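Local structure of SusD superfamily protein (Bacteroides thetaiotaomicron, 3MCX) at residues A[144-158]-A[167-179]. The protein is of unknown function but belongs to the SusD family, whose outer-membrane lipoproteins typically bind glycans for uptake, and it carries zinc ions in the crystal. Numbering follows the deposited sequence.
With ZN (zinc ion), chain B.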
# COMPACT_ATOMS: atom_id res chain seq x y z
N TYR A 144 8.39 -10.45 7.92
CA TYR A 144 9.66 -11.10 7.61
C TYR A 144 10.72 -10.85 8.69
O TYR A 144 11.45 -11.75 9.09
CB TYR A 144 10.18 -10.62 6.25
CG TYR A 144 11.48 -11.22 5.77
CD1 TYR A 144 12.68 -10.80 6.30
CD2 TYR A 144 11.51 -12.17 4.76
CE1 TYR A 144 13.89 -11.33 5.89
CE2 TYR A 144 12.71 -12.71 4.32
CZ TYR A 144 13.89 -12.30 4.91
OH TYR A 144 15.12 -12.81 4.51
N THR A 145 10.81 -9.59 9.12
CA THR A 145 11.90 -9.20 10.02
C THR A 145 11.76 -9.72 11.43
O THR A 145 12.69 -9.61 12.23
CB THR A 145 12.07 -7.67 10.04
OG1 THR A 145 10.80 -7.05 10.24
CG2 THR A 145 12.66 -7.17 8.72
N ASN A 146 10.63 -10.32 11.78
CA ASN A 146 10.53 -10.98 13.08
C ASN A 146 11.47 -12.19 13.21
O ASN A 146 11.87 -12.53 14.31
CB ASN A 146 9.09 -11.44 13.38
CG ASN A 146 8.15 -10.32 13.78
OD1 ASN A 146 8.50 -9.13 13.71
ND2 ASN A 146 6.95 -10.70 14.22
N ASP A 147 11.74 -12.85 12.08
CA ASP A 147 12.31 -14.20 12.13
C ASP A 147 12.97 -14.61 10.80
O ASP A 147 12.98 -15.79 10.45
CB ASP A 147 11.17 -15.19 12.48
CG ASP A 147 10.07 -15.22 11.42
OD1 ASP A 147 10.02 -14.34 10.53
OD2 ASP A 147 9.24 -16.16 11.53
N LYS A 148 13.49 -13.63 10.06
CA LYS A 148 14.05 -13.88 8.72
C LYS A 148 13.09 -14.70 7.84
O LYS A 148 13.49 -15.57 7.09
CB LYS A 148 15.42 -14.54 8.80
CG LYS A 148 16.49 -13.66 9.54
CD LYS A 148 16.86 -12.44 8.67
CE LYS A 148 17.97 -11.55 9.30
NZ LYS A 148 18.09 -10.25 8.55
N GLY A 149 11.81 -14.38 7.95
CA GLY A 149 10.78 -15.03 7.16
C GLY A 149 10.58 -16.50 7.40
O GLY A 149 10.10 -17.22 6.52
N ALA A 150 10.94 -17.00 8.58
CA ALA A 150 10.84 -18.42 8.86
C ALA A 150 9.41 -18.96 8.90
O ALA A 150 9.18 -20.11 8.52
CB ALA A 150 11.56 -18.78 10.18
N SER A 151 8.48 -18.13 9.35
CA SER A 151 7.10 -18.56 9.55
C SER A 151 6.36 -18.69 8.21
O SER A 151 6.89 -18.32 7.16
CB SER A 151 6.41 -17.56 10.48
OG SER A 151 6.13 -16.36 9.84
N LEU A 152 5.13 -19.20 8.25
CA LEU A 152 4.38 -19.46 7.00
C LEU A 152 3.89 -18.21 6.29
O LEU A 152 3.34 -17.30 6.92
CB LEU A 152 3.21 -20.42 7.25
CG LEU A 152 3.57 -21.84 7.68
CD1 LEU A 152 2.29 -22.65 7.94
CD2 LEU A 152 4.47 -22.54 6.65
N GLY A 153 4.08 -18.21 4.97
CA GLY A 153 3.59 -17.19 4.10
C GLY A 153 2.33 -17.68 3.43
O GLY A 153 1.36 -18.04 4.11
N VAL A 154 2.31 -17.69 2.10
CA VAL A 154 1.17 -18.15 1.33
C VAL A 154 1.63 -19.10 0.23
O VAL A 154 2.84 -19.27 0.00
CB VAL A 154 0.40 -16.99 0.73
CG1 VAL A 154 -0.11 -16.02 1.81
CG2 VAL A 154 1.27 -16.22 -0.29
N PRO A 155 0.70 -19.76 -0.46
CA PRO A 155 1.10 -20.60 -1.58
C PRO A 155 1.69 -19.81 -2.75
O PRO A 155 1.24 -18.72 -3.10
CB PRO A 155 -0.20 -21.31 -1.98
CG PRO A 155 -0.98 -21.36 -0.71
CD PRO A 155 -0.70 -20.03 -0.08
N ILE A 156 2.71 -20.39 -3.35
CA ILE A 156 3.39 -19.80 -4.48
C ILE A 156 3.01 -20.50 -5.76
O ILE A 156 3.24 -21.71 -5.96
CB ILE A 156 4.94 -19.85 -4.30
CG1 ILE A 156 5.33 -19.06 -3.06
CG2 ILE A 156 5.65 -19.29 -5.56
CD1 ILE A 156 6.82 -19.13 -2.74
N GLU A 157 2.43 -19.70 -6.67
CA GLU A 157 2.13 -20.16 -8.05
C GLU A 157 2.92 -19.40 -9.11
O GLU A 157 2.80 -18.19 -9.22
CB GLU A 157 0.64 -20.01 -8.35
CG GLU A 157 -0.23 -20.85 -7.45
CD GLU A 157 -1.73 -20.78 -7.81
OE1 GLU A 157 -2.07 -20.21 -8.88
OE2 GLU A 157 -2.55 -21.33 -7.03
N THR A 158 3.72 -20.10 -9.90
CA THR A 158 4.51 -19.47 -10.97
C THR A 158 4.28 -20.11 -12.35
O THR A 158 5.03 -19.86 -13.31
CB THR A 158 6.01 -19.45 -10.62
OG1 THR A 158 6.50 -20.78 -10.48
CG2 THR A 158 6.29 -18.62 -9.33
N PRO A 167 -1.55 -27.18 -3.16
CA PRO A 167 -0.23 -26.77 -2.66
C PRO A 167 -0.22 -26.47 -1.18
O PRO A 167 -1.25 -26.54 -0.47
CB PRO A 167 0.09 -25.50 -3.46
CG PRO A 167 -0.91 -25.51 -4.62
CD PRO A 167 -2.14 -26.09 -3.95
N SER A 168 0.97 -26.16 -0.70
CA SER A 168 1.08 -25.83 0.68
C SER A 168 1.51 -24.39 0.74
O SER A 168 1.94 -23.80 -0.26
CB SER A 168 2.07 -26.74 1.37
OG SER A 168 1.62 -28.07 1.22
N ARG A 169 1.36 -23.80 1.91
CA ARG A 169 1.91 -22.47 2.13
C ARG A 169 3.44 -22.58 2.13
O ARG A 169 3.99 -23.46 2.75
CB ARG A 169 1.47 -21.93 3.47
CG ARG A 169 -0.04 -21.74 3.57
CD ARG A 169 -0.46 -21.42 4.97
NE ARG A 169 0.00 -20.10 5.37
CZ ARG A 169 -0.15 -19.56 6.58
NH1 ARG A 169 -0.79 -20.20 7.56
NH2 ARG A 169 0.32 -18.36 6.81
N SER A 170 4.08 -21.71 1.39
CA SER A 170 5.54 -21.55 1.45
C SER A 170 5.86 -20.67 2.64
O SER A 170 4.93 -20.06 3.20
CB SER A 170 6.06 -20.98 0.13
OG SER A 170 6.05 -21.97 -0.90
N THR A 171 7.12 -20.59 3.04
CA THR A 171 7.47 -19.66 4.12
C THR A 171 7.44 -18.23 3.65
O THR A 171 7.52 -17.96 2.44
CB THR A 171 8.86 -19.96 4.73
OG1 THR A 171 9.88 -19.62 3.76
CG2 THR A 171 8.99 -21.42 5.18
N VAL A 172 7.36 -17.30 4.59
CA VAL A 172 7.47 -15.89 4.26
C VAL A 172 8.75 -15.60 3.46
O VAL A 172 8.72 -14.89 2.46
CB VAL A 172 7.38 -15.03 5.54
CG1 VAL A 172 7.76 -13.59 5.29
CG2 VAL A 172 5.90 -15.11 6.13
N ALA A 173 9.87 -16.18 3.87
CA ALA A 173 11.13 -15.94 3.14
C ALA A 173 11.07 -16.50 1.70
O ALA A 173 11.56 -15.85 0.78
CB ALA A 173 12.31 -16.53 3.89
N GLN A 174 10.49 -17.69 1.51
CA GLN A 174 10.34 -18.25 0.18
C GLN A 174 9.48 -17.35 -0.70
O GLN A 174 9.78 -17.12 -1.88
CB GLN A 174 9.75 -19.64 0.28
CG GLN A 174 10.74 -20.70 0.76
CD GLN A 174 10.10 -22.05 1.00
OE1 GLN A 174 8.94 -22.13 1.45
NE2 GLN A 174 10.83 -23.12 0.73
N CYS A 175 8.45 -16.78 -0.09
CA CYS A 175 7.59 -15.85 -0.80
C CYS A 175 8.35 -14.60 -1.20
O CYS A 175 8.29 -14.16 -2.35
CB CYS A 175 6.35 -15.52 0.03
SG CYS A 175 5.21 -16.91 0.18
N TYR A 176 9.07 -13.99 -0.26
CA TYR A 176 9.87 -12.81 -0.61
C TYR A 176 10.92 -13.10 -1.70
O TYR A 176 11.17 -12.27 -2.56
CB TYR A 176 10.53 -12.17 0.62
CG TYR A 176 9.71 -11.16 1.39
CD1 TYR A 176 8.73 -11.53 2.30
CD2 TYR A 176 9.96 -9.81 1.24
CE1 TYR A 176 8.01 -10.59 3.02
CE2 TYR A 176 9.24 -8.86 1.96
CZ TYR A 176 8.29 -9.26 2.86
OH TYR A 176 7.61 -8.30 3.58
N GLU A 177 11.55 -14.27 -1.64
CA GLU A 177 12.51 -14.65 -2.70
C GLU A 177 11.84 -14.60 -4.06
O GLU A 177 12.40 -14.09 -5.02
CB GLU A 177 13.05 -16.04 -2.49
CG GLU A 177 14.06 -16.17 -1.42
CD GLU A 177 14.50 -17.62 -1.28
OE1 GLU A 177 13.74 -18.55 -1.71
OE2 GLU A 177 15.63 -17.83 -0.77
N GLN A 178 10.61 -15.11 -4.13
CA GLN A 178 9.90 -15.12 -5.43
C GLN A 178 9.50 -13.71 -5.87
O GLN A 178 9.60 -13.41 -7.08
CB GLN A 178 8.69 -16.05 -5.37
CG GLN A 178 8.00 -16.27 -6.70
CD GLN A 178 8.87 -16.98 -7.68
OE1 GLN A 178 9.35 -18.10 -7.43
NE2 GLN A 178 9.08 -16.36 -8.84
N VAL A 179 9.09 -12.88 -4.90
CA VAL A 179 8.75 -11.50 -5.20
C VAL A 179 9.95 -10.77 -5.81
O VAL A 179 9.84 -10.12 -6.85
CB VAL A 179 8.33 -10.76 -3.95
CG1 VAL A 179 8.20 -9.24 -4.23
CG2 VAL A 179 7.01 -11.37 -3.39
ZN ZN B . 14.20 -20.41 -1.67
O HOH W 1 6.64 -9.35 5.80
O HOH W 2 3.81 -22.83 -2.12
O HOH W 3 12.38 -20.88 -2.34
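Arg169 reaches across to Leu152 and Gly153. Its CB, CG and CD run past Gly153 O, none nearer than 3.9 Å, CG also meeting CD of Pro155. The chain then bends at chi3 (69°), which turns the guanidinium side-on to Gly153 O: NE binds it at 2.8 Å and NH2 at 2.9 Å, with the oxygen in the guanidinium plane. CZ lies 3.5 Å from Leu152 CB, which sits over the centre of one guanidinium face. NH1 donates to Gln473 O, and NH2, besides its bond to Gly153 O, to Asn475 OD1. A methionine here would probably leave Gly153 O without both of its donors, and Gln473 O and Asn475 OD1 without those from this side chain.

The backbones are joined beside this grip. Gly153 N donates to Ser170 O (2.7 Å) and Val172 N to Ser151 O, the latter nearly straight, while Leu152 and Thr171 form a single beta bridge. Val154 N points at Cys175 SG in a long hydrogen bond of 3.6 Å. Farther along, Ala173 N uses an in-plane lone pair of Gly149 O, the carbonyl of a type I' turn running from Asp147 to Ala150.

Just before that turn, Tyr144 presents its edge to the face of Tyr176, centroids 5.1 Å apart and planes at 61°; CG anti to the backbone N (chi1 -179°) carries the ring there. Water links Tyr144 N to Tyr176 OH. At the helix start, Thr171 OG1 accepts from Gln174 N (3.0 Å) and Gln174 OE1 from Thr171 N, the reciprocal pair that defines a capping box at the N-terminus of helix 172-186, onto which the loop following helix 115-140 folds back.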